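PDB 3QR0: phospholipase C-beta (PLC-beta) from Sepia officinalis, which is a phospholipase C-beta that joins PH, EF-hand-like, TIM-barrel and C2 domains in one chain and carries a calcium ion. Local coordinates for residues L611-Y616 with G621-P626; L329-I334 with F628-D633; R228-G233 with D698-E703. All blocks are in the same frame, centred on the assembly; numbering follows the deposited sequence.

Interaction 1 of 3, residues L611-Y616 with G621-P626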
loop_
_atom_site.group_PDB
_atom_site.type_symbol
_atom_site.label_atom_id
_atom_site.label_comp_id
_atom_site.label_asym_id
_atom_site.label_seq_id
_atom_site.Cartn_x
_atom_site.Cartn_y
_atom_site.Cartn_z
ATOM N N LEU A 611 -1.578 -4.504 1.081
ATOM C CA LEU A 611 -1.302 -3.092 0.839
ATOM C C LEU A 611 -0.490 -2.900 -0.442
ATOM O O LEU A 611 -0.717 -1.943 -1.183
ATOM C CB LEU A 611 -0.592 -2.464 2.035
ATOM C CG LEU A 611 -1.431 -2.470 3.318
ATOM C CD1 LEU A 611 -0.611 -1.953 4.490
ATOM C CD2 LEU A 611 -2.694 -1.661 3.138
ATOM N N GLY A 612 0.422 -3.832 -0.713
ATOM C CA GLY A 612 1.182 -3.838 -1.954
ATOM C C GLY A 612 0.348 -3.898 -3.224
ATOM O O GLY A 612 0.582 -3.119 -4.155
ATOM N N VAL A 613 -0.623 -4.806 -3.274
ATOM C CA VAL A 613 -1.412 -4.991 -4.493
ATOM C C VAL A 613 -2.451 -3.891 -4.687
ATOM O O VAL A 613 -2.697 -3.467 -5.819
ATOM C CB VAL A 613 -2.089 -6.394 -4.584
ATOM C CG1 VAL A 613 -1.038 -7.514 -4.438
ATOM C CG2 VAL A 613 -3.187 -6.557 -3.563
ATOM N N PHE A 614 -3.033 -3.413 -3.586
ATOM C CA PHE A 614 -4.074 -2.384 -3.653
ATOM C C PHE A 614 -3.532 -0.951 -3.779
ATOM O O PHE A 614 -4.317 -0.001 -3.807
ATOM C CB PHE A 614 -5.044 -2.504 -2.461
ATOM C CG PHE A 614 -6.114 -3.549 -2.653
ATOM C CD1 PHE A 614 -7.085 -3.391 -3.628
ATOM C CD2 PHE A 614 -6.143 -4.696 -1.870
ATOM C CE1 PHE A 614 -8.075 -4.347 -3.813
ATOM C CE2 PHE A 614 -7.125 -5.654 -2.053
ATOM C CZ PHE A 614 -8.092 -5.477 -3.025
ATOM N N GLU A 615 -2.213 -0.789 -3.868
ATOM C CA GLU A 615 -1.634 0.489 -4.265
ATOM C C GLU A 615 -2.012 0.803 -5.708
ATOM O O GLU A 615 -2.188 1.965 -6.071
ATOM C CB GLU A 615 -0.108 0.483 -4.148
ATOM C CG GLU A 615 0.490 1.867 -4.399
ATOM C CD GLU A 615 1.993 1.903 -4.355
ATOM O OE1 GLU A 615 2.639 0.849 -4.551
ATOM O OE2 GLU A 615 2.531 3.005 -4.113
ATOM N N TYR A 616 -2.140 -0.244 -6.521
ATOM C CA TYR A 616 -2.429 -0.091 -7.943
ATOM C C TYR A 616 -3.891 0.290 -8.193
ATOM O O TYR A 616 -4.715 0.277 -7.281
ATOM C CB TYR A 616 -2.013 -1.360 -8.705
ATOM C CG TYR A 616 -0.508 -1.507 -8.754
ATOM C CD1 TYR A 616 0.228 -0.897 -9.759
ATOM C CD2 TYR A 616 0.180 -2.220 -7.776
ATOM C CE1 TYR A 616 1.607 -1.004 -9.809
ATOM C CE2 TYR A 616 1.562 -2.335 -7.817
ATOM C CZ TYR A 616 2.268 -1.717 -8.839
ATOM O OH TYR A 616 3.635 -1.816 -8.904
ATOM N N GLY A 621 -8.787 1.014 -3.989
ATOM C CA GLY A 621 -9.314 -0.101 -3.213
ATOM C C GLY A 621 -10.083 -1.110 -4.052
ATOM O O GLY A 621 -10.683 -2.030 -3.503
ATOM N N TYR A 622 -10.063 -0.937 -5.377
ATOM C CA TYR A 622 -10.710 -1.856 -6.317
ATOM C C TYR A 622 -9.726 -2.344 -7.370
ATOM O O TYR A 622 -9.046 -1.540 -7.999
ATOM C CB TYR A 622 -11.881 -1.163 -7.018
ATOM C CG TYR A 622 -13.093 -1.033 -6.144
ATOM C CD1 TYR A 622 -13.171 -0.040 -5.170
ATOM C CD2 TYR A 622 -14.164 -1.912 -6.277
ATOM C CE1 TYR A 622 -14.290 0.068 -4.353
ATOM C CE2 TYR A 622 -15.268 -1.817 -5.473
ATOM C CZ TYR A 622 -15.332 -0.825 -4.512
ATOM O OH TYR A 622 -16.440 -0.741 -3.712
ATOM N N LEU A 623 -9.665 -3.662 -7.562
ATOM C CA LEU A 623 -8.883 -4.268 -8.633
ATOM C C LEU A 623 -9.805 -5.179 -9.437
ATOM O O LEU A 623 -10.522 -6.005 -8.864
ATOM C CB LEU A 623 -7.727 -5.088 -8.068
ATOM C CG LEU A 623 -6.646 -4.323 -7.304
ATOM C CD1 LEU A 623 -5.739 -5.285 -6.532
ATOM C CD2 LEU A 623 -5.841 -3.463 -8.257
ATOM N N LEU A 624 -9.787 -5.027 -10.756
ATOM C CA LEU A 624 -10.617 -5.844 -11.630
ATOM C C LEU A 624 -10.068 -7.267 -11.669
ATOM O O LEU A 624 -8.875 -7.460 -11.906
ATOM C CB LEU A 624 -10.642 -5.247 -13.044
ATOM C CG LEU A 624 -11.578 -5.909 -14.058
ATOM C CD1 LEU A 624 -13.019 -5.784 -13.580
ATOM C CD2 LEU A 624 -11.407 -5.293 -15.448
ATOM N N LYS A 625 -10.925 -8.258 -11.437
ATOM C CA LYS A 625 -10.506 -9.658 -11.534
ATOM C C LYS A 625 -10.090 -10.015 -12.976
ATOM O O LYS A 625 -10.580 -9.421 -13.940
ATOM C CB LYS A 625 -11.617 -10.603 -11.049
ATOM C CG LYS A 625 -11.911 -10.495 -9.546
ATOM C CD LYS A 625 -12.732 -11.676 -9.017
ATOM C CE LYS A 625 -14.210 -11.411 -9.069
ATOM N NZ LYS A 625 -15.032 -12.612 -8.748
ATOM N N PRO A 626 -9.168 -10.979 -13.129
ATOM C CA PRO A 626 -8.793 -11.397 -14.485
ATOM C C PRO A 626 -10.005 -11.830 -15.326
ATOM O O PRO A 626 -10.960 -12.389 -14.794
ATOM C CB PRO A 626 -7.849 -12.577 -14.239
ATOM C CG PRO A 626 -7.266 -12.327 -12.892
ATOM C CD PRO A 626 -8.346 -11.637 -12.096
HETATM O O HOH W 1 -6.600 -0.231 -5.307
#
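Leu-623 packs against Val-613, Phe-614 and Tyr-616, around the C-terminal end of helix 605-613. Its CB leaves the strand toward residues 611-616. CG is turned anti to the carbonyl carbon (chi1 -65°), which carries the branch over the Phe-614 ring. Leu-623 CG itself lies 3.8 Å from Phe-614 CE1. From there the two methyls part. Leu-623 CD1 sits over one face of the ring, 4.0 Å from the Phe-614 centroid and 26° off the normal, a CH-pi contact displaced toward the rim. The same Leu-623 CD1 also touches Val-613 O at 3.6 Å and Val-613 CG2 at 4.1 Å. The valine and leucine side chains cross at about a right angle. Leu-623 CD2 takes the other direction, toward Tyr-616, and meets Tyr-616 O at 4.0 Å.

The polar part of the contact is carried by water. One water donates to Phe-614 O and to Tyr-616 O, at 2.7 Å in the case of Phe-614 O. It accepts from Gly-621 N. These three bonds tie the two backbones together, and the water oxygen also lies at the edge of the Phe-614 ring, in its plane. Gly-621 O comes obliquely to Phe-614 CE1 at 3.5 Å. The positive phi of Gly-621 (84°) suits a glycine, since a CB here would press on the preceding carbonyl oxygen.

Strand 622-624 pairs antiparallel with strand 332-334, and Phe-614 also touches Asn-335 just beyond that strand. On the helix side, Val-613 and Tyr-616 reach Val-735 and Pro-737 of strand 730-737 in the C2 domain. The contact thus joins the end of helix 605-613 to a two-stranded sheet, with a C2 strand beside it.

Interaction 2 of 3, residues L329-I334 with F628-D633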
loop_
_atom_site.group_PDB
_atom_site.type_symbol
_atom_site.label_atom_id
_atom_site.label_comp_id
_atom_site.label_asym_id
_atom_site.label_seq_id
_atom_site.Cartn_x
_atom_site.Cartn_y
_atom_site.Cartn_z
ATOM N N LEU A 329 -20.175 -5.123 -9.405
ATOM C CA LEU A 329 -19.356 -5.197 -8.170
ATOM C C LEU A 329 -18.682 -6.551 -7.954
ATOM O O LEU A 329 -17.564 -6.622 -7.431
ATOM C CB LEU A 329 -20.196 -4.897 -6.918
ATOM C CG LEU A 329 -20.222 -3.468 -6.366
ATOM C CD1 LEU A 329 -21.205 -3.378 -5.192
ATOM C CD2 LEU A 329 -18.834 -3.028 -5.926
ATOM N N ALA A 330 -19.383 -7.620 -8.320
ATOM C CA ALA A 330 -18.869 -8.984 -8.177
ATOM C C ALA A 330 -17.579 -9.233 -8.979
ATOM O O ALA A 330 -16.869 -10.195 -8.714
ATOM C CB ALA A 330 -19.952 -10.004 -8.577
ATOM N N ALA A 331 -17.276 -8.358 -9.934
ATOM C CA ALA A 331 -16.112 -8.508 -10.808
ATOM C C ALA A 331 -14.783 -8.018 -10.218
ATOM O O ALA A 331 -13.753 -8.120 -10.871
ATOM C CB ALA A 331 -16.380 -7.798 -12.142
ATOM N N TYR A 332 -14.797 -7.507 -8.991
ATOM C CA TYR A 332 -13.627 -6.840 -8.427
ATOM C C TYR A 332 -13.130 -7.485 -7.148
ATOM O O TYR A 332 -13.908 -8.033 -6.372
ATOM C CB TYR A 332 -13.955 -5.373 -8.142
ATOM C CG TYR A 332 -14.356 -4.625 -9.378
ATOM C CD1 TYR A 332 -13.422 -3.921 -10.127
ATOM C CD2 TYR A 332 -15.670 -4.645 -9.818
ATOM C CE1 TYR A 332 -13.794 -3.242 -11.286
ATOM C CE2 TYR A 332 -16.049 -3.976 -10.970
ATOM C CZ TYR A 332 -15.109 -3.281 -11.700
ATOM O OH TYR A 332 -15.506 -2.628 -12.838
ATOM N N TYR A 333 -11.825 -7.393 -6.928
ATOM C CA TYR A 333 -11.267 -7.608 -5.606
ATOM C C TYR A 333 -11.357 -6.259 -4.900
ATOM O O TYR A 333 -10.959 -5.241 -5.464
ATOM C CB TYR A 333 -9.816 -8.067 -5.685
ATOM C CG TYR A 333 -9.613 -9.396 -6.370
ATOM C CD1 TYR A 333 -10.322 -10.528 -5.966
ATOM C CD2 TYR A 333 -8.692 -9.529 -7.402
ATOM C CE1 TYR A 333 -10.127 -11.757 -6.591
ATOM C CE2 TYR A 333 -8.489 -10.754 -8.032
ATOM C CZ TYR A 333 -9.205 -11.863 -7.622
ATOM O OH TYR A 333 -9.007 -13.073 -8.250
ATOM N N ILE A 334 -11.902 -6.257 -3.689
ATOM C CA ILE A 334 -12.208 -5.031 -2.952
ATOM C C ILE A 334 -11.467 -5.065 -1.609
ATOM O O ILE A 334 -11.644 -5.990 -0.814
ATOM C CB ILE A 334 -13.727 -4.893 -2.718
ATOM C CG1 ILE A 334 -14.492 -4.995 -4.045
ATOM C CG2 ILE A 334 -14.050 -3.571 -2.014
ATOM C CD1 ILE A 334 -16.006 -4.878 -3.906
ATOM N N PHE A 628 -10.645 -14.227 -17.349
ATOM C CA PHE A 628 -11.029 -15.638 -17.294
ATOM C C PHE A 628 -11.871 -15.956 -16.051
ATOM O O PHE A 628 -12.684 -16.876 -16.087
ATOM C CB PHE A 628 -9.807 -16.565 -17.396
ATOM C CG PHE A 628 -9.073 -16.765 -16.103
ATOM C CD1 PHE A 628 -9.314 -17.885 -15.320
ATOM C CD2 PHE A 628 -8.128 -15.845 -15.676
ATOM C CE1 PHE A 628 -8.629 -18.079 -14.121
ATOM C CE2 PHE A 628 -7.443 -16.026 -14.480
ATOM C CZ PHE A 628 -7.693 -17.146 -13.702
ATOM N N MET A 629 -11.683 -15.184 -14.977
ATOM C CA MET A 629 -12.451 -15.339 -13.732
ATOM C C MET A 629 -13.841 -14.718 -13.811
ATOM O O MET A 629 -14.670 -14.949 -12.927
ATOM C CB MET A 629 -11.725 -14.674 -12.551
ATOM C CG MET A 629 -10.327 -15.192 -12.275
ATOM S SD MET A 629 -10.335 -16.744 -11.372
ATOM C CE MET A 629 -10.870 -16.185 -9.751
ATOM N N ARG A 630 -14.077 -13.898 -14.835
ATOM C CA ARG A 630 -15.365 -13.237 -15.035
ATOM C C ARG A 630 -16.190 -13.879 -16.151
ATOM O O ARG A 630 -17.368 -13.564 -16.307
ATOM C CB ARG A 630 -15.146 -11.756 -15.352
ATOM C CG ARG A 630 -14.469 -10.988 -14.224
ATOM C CD ARG A 630 -14.345 -9.506 -14.527
ATOM N NE ARG A 630 -13.072 -9.163 -15.166
ATOM C CZ ARG A 630 -12.915 -8.760 -16.426
ATOM N NH1 ARG A 630 -13.951 -8.637 -17.250
ATOM N NH2 ARG A 630 -11.698 -8.470 -16.868
ATOM N N LYS A 631 -15.581 -14.768 -16.930
ATOM C CA LYS A 631 -16.284 -15.419 -18.036
ATOM C C LYS A 631 -17.251 -16.471 -17.509
ATOM O O LYS A 631 -16.836 -17.452 -16.893
ATOM C CB LYS A 631 -15.298 -16.044 -19.029
ATOM C CG LYS A 631 -14.668 -15.030 -19.966
ATOM C CD LYS A 631 -13.979 -15.681 -21.160
ATOM C CE LYS A 631 -13.567 -14.624 -22.183
ATOM N NZ LYS A 631 -12.659 -15.169 -23.232
ATOM N N LEU A 632 -18.541 -16.255 -17.761
ATOM C CA LEU A 632 -19.600 -17.103 -17.214
ATOM C C LEU A 632 -19.574 -18.539 -17.745
ATOM O O LEU A 632 -19.975 -19.468 -17.044
ATOM C CB LEU A 632 -20.974 -16.483 -17.496
ATOM C CG LEU A 632 -21.259 -15.142 -16.811
ATOM C CD1 LEU A 632 -22.613 -14.613 -17.229
ATOM C CD2 LEU A 632 -21.186 -15.269 -15.298
ATOM N N ASP A 633 -19.100 -18.717 -18.972
ATOM C CA ASP A 633 -19.097 -20.039 -19.616
ATOM C C ASP A 633 -17.844 -20.878 -19.312
ATOM O O ASP A 633 -17.751 -22.026 -19.753
ATOM C CB ASP A 633 -19.310 -19.911 -21.140
ATOM C CG ASP A 633 -18.330 -18.948 -21.808
ATOM O OD1 ASP A 633 -17.986 -17.912 -21.199
ATOM O OD2 ASP A 633 -17.917 -19.216 -22.959
#
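Arg-630 and Met-629 face residues 329-334 with different parts of their chains. Arg-630 brings a methylene. Arg-630 CD lies 3.6 Å from Ala-331 CB and 4.0 Å from Ala-331 O. The chain runs straight through chi2 and then bends at chi3 (-92°), which turns the guanidinium off the line of the chain. Ala-331 O packs on CD and lies oblique to the guanidinium, with no bond between them. The NE hydrogen is used elsewhere, in a hydrogen bond to Lys-625 O. The same Lys-625 is backbone-bonded to Ala-331, so one residue helps to place both partners.

The Met-629 methyl meets the hydroxyl of Tyr-333. The methionine chain is bent at both chi2 and chi3. The bends swing Met-629 CE to within 3.9 Å of Tyr-333 OH. The two side chains cross at about a right angle. The methyl reaches only the hydroxyl oxygen, and the ring carbons lie well beyond it. Tyr-333 OH is hydrogen-bonded to Trp-589 O, and the Tyr-333 and Trp-589 rings also meet, with planes at about 45°. Further back, Met-629 CG lies 3.6 Å above the plane of the Phe-628 ring, offset toward its rim. Phe-628 in turn meets Phe-636 edge-to-face.

The X and Y sequence families together form the TIM barrel of this protein. Strand 332-334 belongs to the X half. Its partner here is the short helical turn 627-630 that follows strand 622-624 in the chain. Ile-334 is backbone-bonded to Gln-594, next to strand 595-596. This is consistent with barrel closure, the first strand of the barrel meeting the last, with the helical turn packed beside the join.

Interaction 3 of 3, residues R228-G233 with D698-E703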
loop_
_atom_site.group_PDB
_atom_site.type_symbol
_atom_site.label_atom_id
_atom_site.label_comp_id
_atom_site.label_asym_id
_atom_site.label_seq_id
_atom_site.Cartn_x
_atom_site.Cartn_y
_atom_site.Cartn_z
ATOM N N ARG A 228 29.362 0.571 -7.046
ATOM C CA ARG A 228 28.401 -0.211 -7.809
ATOM C C ARG A 228 29.179 -1.111 -8.783
ATOM O O ARG A 228 29.116 -0.940 -10.003
ATOM C CB ARG A 228 27.432 0.723 -8.537
ATOM C CG ARG A 228 26.659 1.679 -7.607
ATOM C CD ARG A 228 25.729 0.937 -6.647
ATOM N NE ARG A 228 24.845 0.029 -7.373
ATOM C CZ ARG A 228 23.671 0.359 -7.905
ATOM N NH1 ARG A 228 23.177 1.591 -7.782
ATOM N NH2 ARG A 228 22.979 -0.563 -8.563
ATOM N N SER A 229 29.899 -2.075 -8.207
ATOM C CA SER A 229 30.809 -2.970 -8.932
ATOM C C SER A 229 30.167 -3.687 -10.104
ATOM O O SER A 229 30.832 -3.961 -11.103
ATOM C CB SER A 229 31.359 -4.038 -7.978
ATOM O OG SER A 229 32.118 -3.452 -6.944
ATOM N N GLU A 230 28.885 -4.011 -9.952
ATOM C CA GLU A 230 28.128 -4.744 -10.959
ATOM C C GLU A 230 28.018 -4.030 -12.309
ATOM O O GLU A 230 27.816 -4.677 -13.336
ATOM C CB GLU A 230 26.713 -5.053 -10.440
ATOM C CG GLU A 230 25.799 -3.822 -10.198
ATOM C CD GLU A 230 25.886 -3.259 -8.784
ATOM O OE1 GLU A 230 26.948 -3.400 -8.143
ATOM O OE2 GLU A 230 24.886 -2.666 -8.312
ATOM N N ILE A 231 28.133 -2.704 -12.304
ATOM C CA ILE A 231 27.853 -1.912 -13.498
ATOM C C ILE A 231 28.885 -2.164 -14.600
ATOM O O ILE A 231 28.545 -2.118 -15.776
ATOM C CB ILE A 231 27.751 -0.395 -13.176
ATOM C CG1 ILE A 231 26.606 -0.128 -12.190
ATOM C CG2 ILE A 231 27.516 0.415 -14.436
ATOM C CD1 ILE A 231 25.219 -0.509 -12.710
ATOM N N GLU A 232 30.129 -2.454 -14.213
ATOM C CA GLU A 232 31.197 -2.735 -15.173
ATOM C C GLU A 232 30.863 -3.940 -16.057
ATOM O O GLU A 232 30.899 -3.847 -17.286
ATOM C CB GLU A 232 32.530 -2.968 -14.442
ATOM C CG GLU A 232 33.746 -3.141 -15.355
ATOM C CD GLU A 232 34.059 -1.896 -16.172
ATOM O OE1 GLU A 232 34.151 -0.794 -15.581
ATOM O OE2 GLU A 232 34.220 -2.022 -17.407
ATOM N N GLY A 233 30.548 -5.065 -15.425
ATOM C CA GLY A 233 30.144 -6.266 -16.149
ATOM C C GLY A 233 28.885 -6.056 -16.976
ATOM O O GLY A 233 28.784 -6.548 -18.097
ATOM N N ASP A 698 26.192 -0.354 0.660
ATOM C CA ASP A 698 26.233 -0.913 -0.689
ATOM C C ASP A 698 26.622 -2.397 -0.736
ATOM O O ASP A 698 27.582 -2.761 -1.402
ATOM C CB ASP A 698 27.147 -0.063 -1.589
ATOM C CG ASP A 698 28.594 -0.002 -1.102
ATOM O OD1 ASP A 698 28.912 -0.533 -0.019
ATOM O OD2 ASP A 698 29.425 0.590 -1.823
ATOM N N PRO A 699 25.853 -3.261 -0.046
ATOM C CA PRO A 699 26.143 -4.699 -0.079
ATOM C C PRO A 699 26.012 -5.268 -1.491
ATOM O O PRO A 699 25.078 -4.911 -2.203
ATOM C CB PRO A 699 25.074 -5.297 0.844
ATOM C CG PRO A 699 23.961 -4.292 0.850
ATOM C CD PRO A 699 24.649 -2.963 0.754
ATOM N N TYR A 700 26.942 -6.137 -1.884
ATOM C CA TYR A 700 26.947 -6.720 -3.229
ATOM C C TYR A 700 26.743 -8.231 -3.140
ATOM O O TYR A 700 27.683 -8.978 -2.900
ATOM C CB TYR A 700 28.259 -6.356 -3.942
ATOM C CG TYR A 700 28.420 -6.866 -5.369
ATOM C CD1 TYR A 700 27.357 -6.864 -6.265
ATOM C CD2 TYR A 700 29.659 -7.315 -5.830
ATOM C CE1 TYR A 700 27.513 -7.321 -7.575
ATOM C CE2 TYR A 700 29.826 -7.771 -7.139
ATOM C CZ TYR A 700 28.745 -7.764 -8.006
ATOM O OH TYR A 700 28.888 -8.211 -9.296
ATOM N N TYR A 701 25.502 -8.676 -3.325
ATOM C CA TYR A 701 25.148 -10.086 -3.126
ATOM C C TYR A 701 25.629 -10.945 -4.288
ATOM O O TYR A 701 26.171 -12.030 -4.077
ATOM C CB TYR A 701 23.633 -10.265 -2.945
ATOM C CG TYR A 701 23.036 -9.367 -1.889
ATOM C CD1 TYR A 701 23.140 -9.678 -0.530
ATOM C CD2 TYR A 701 22.382 -8.197 -2.244
ATOM C CE1 TYR A 701 22.593 -8.842 0.440
ATOM C CE2 TYR A 701 21.835 -7.360 -1.284
ATOM C CZ TYR A 701 21.943 -7.683 0.053
ATOM O OH TYR A 701 21.396 -6.834 0.990
ATOM N N ASP A 702 25.427 -10.453 -5.511
ATOM C CA ASP A 702 25.780 -11.185 -6.722
ATOM C C ASP A 702 25.313 -12.637 -6.619
ATOM O O ASP A 702 26.103 -13.579 -6.748
ATOM C CB ASP A 702 27.294 -11.111 -6.962
ATOM C CG ASP A 702 27.703 -11.668 -8.311
ATOM O OD1 ASP A 702 26.904 -11.599 -9.267
ATOM O OD2 ASP A 702 28.831 -12.174 -8.413
ATOM N N GLU A 703 24.022 -12.807 -6.366
ATOM C CA GLU A 703 23.459 -14.124 -6.098
ATOM C C GLU A 703 23.069 -14.811 -7.392
ATOM O O GLU A 703 22.615 -14.160 -8.330
ATOM C CB GLU A 703 22.233 -14.007 -5.193
ATOM C CG GLU A 703 21.767 -15.326 -4.580
ATOM C CD GLU A 703 22.774 -15.928 -3.610
ATOM O OE1 GLU A 703 23.490 -15.167 -2.924
ATOM O OE2 GLU A 703 22.842 -17.175 -3.530
#
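The Tyr-700 ring has Ser-229 CB over one face, 4.1 Å from Tyr-700 CE2. Asp-702 CB, from its own loop, lies on the opposite face, 3.7 Å above the plane. Glu-230 CB comes obliquely from the serine side, 3.7 Å from Tyr-700 CE1. The Glu-230 carboxylate plane is turned only 8° from the ring plane, and Glu-230 OE1 is 4.0 Å from Tyr-700 CD1. The two side chains run past each other in opposite directions. Glu-230 CG sits between the backbone N and the carbonyl carbon (chi1 65°), and a further bend at chi2 folds the carboxylate back toward Arg-228.

The contact joins residues 228-233 of the EF-hand-like region to a loop of the C2 domain between strands 686-688 and 706-711. Both Glu-230 and Tyr-700 also touch Ile-657 of the C2 strand 650-660.

Arg-228 grips Glu-230 side-on in a salt bridge. Arg-228 NE and NH2 donate to Glu-230 OE2, at 2.9 and 2.8 Å respectively. OE2 lies at the guanidinium edge, in plane, and both nitrogens reach it from the same face of the carboxylate. Ser-658 OG, on strand 650-660, is also hydrogen-bonded to Glu-230 OE2.

Interactions 1 and 2 are neighbours, with centres about 14 Å apart. They share the two-stranded sheet of strands 332-334 and 622-624. Leu-623 O lies 2.7 Å from Tyr-333 N, a probable hydrogen bond. Phe-614 CE1 packs 3.4 Å from Tyr-333 O. Helix 627-630 follows strand 622-624 directly in the chain. The calcium ion is held by Asn-339, Glu-368, Asp-370 and Glu-417, and Asn-339 comes five residues after Ile-334 of interaction 2. Interaction 3 is separate, its centre about 33 Å from the centre of interaction 1 and 44 Å from that of interaction 2. It concerns the EF-hand-like and C2 regions.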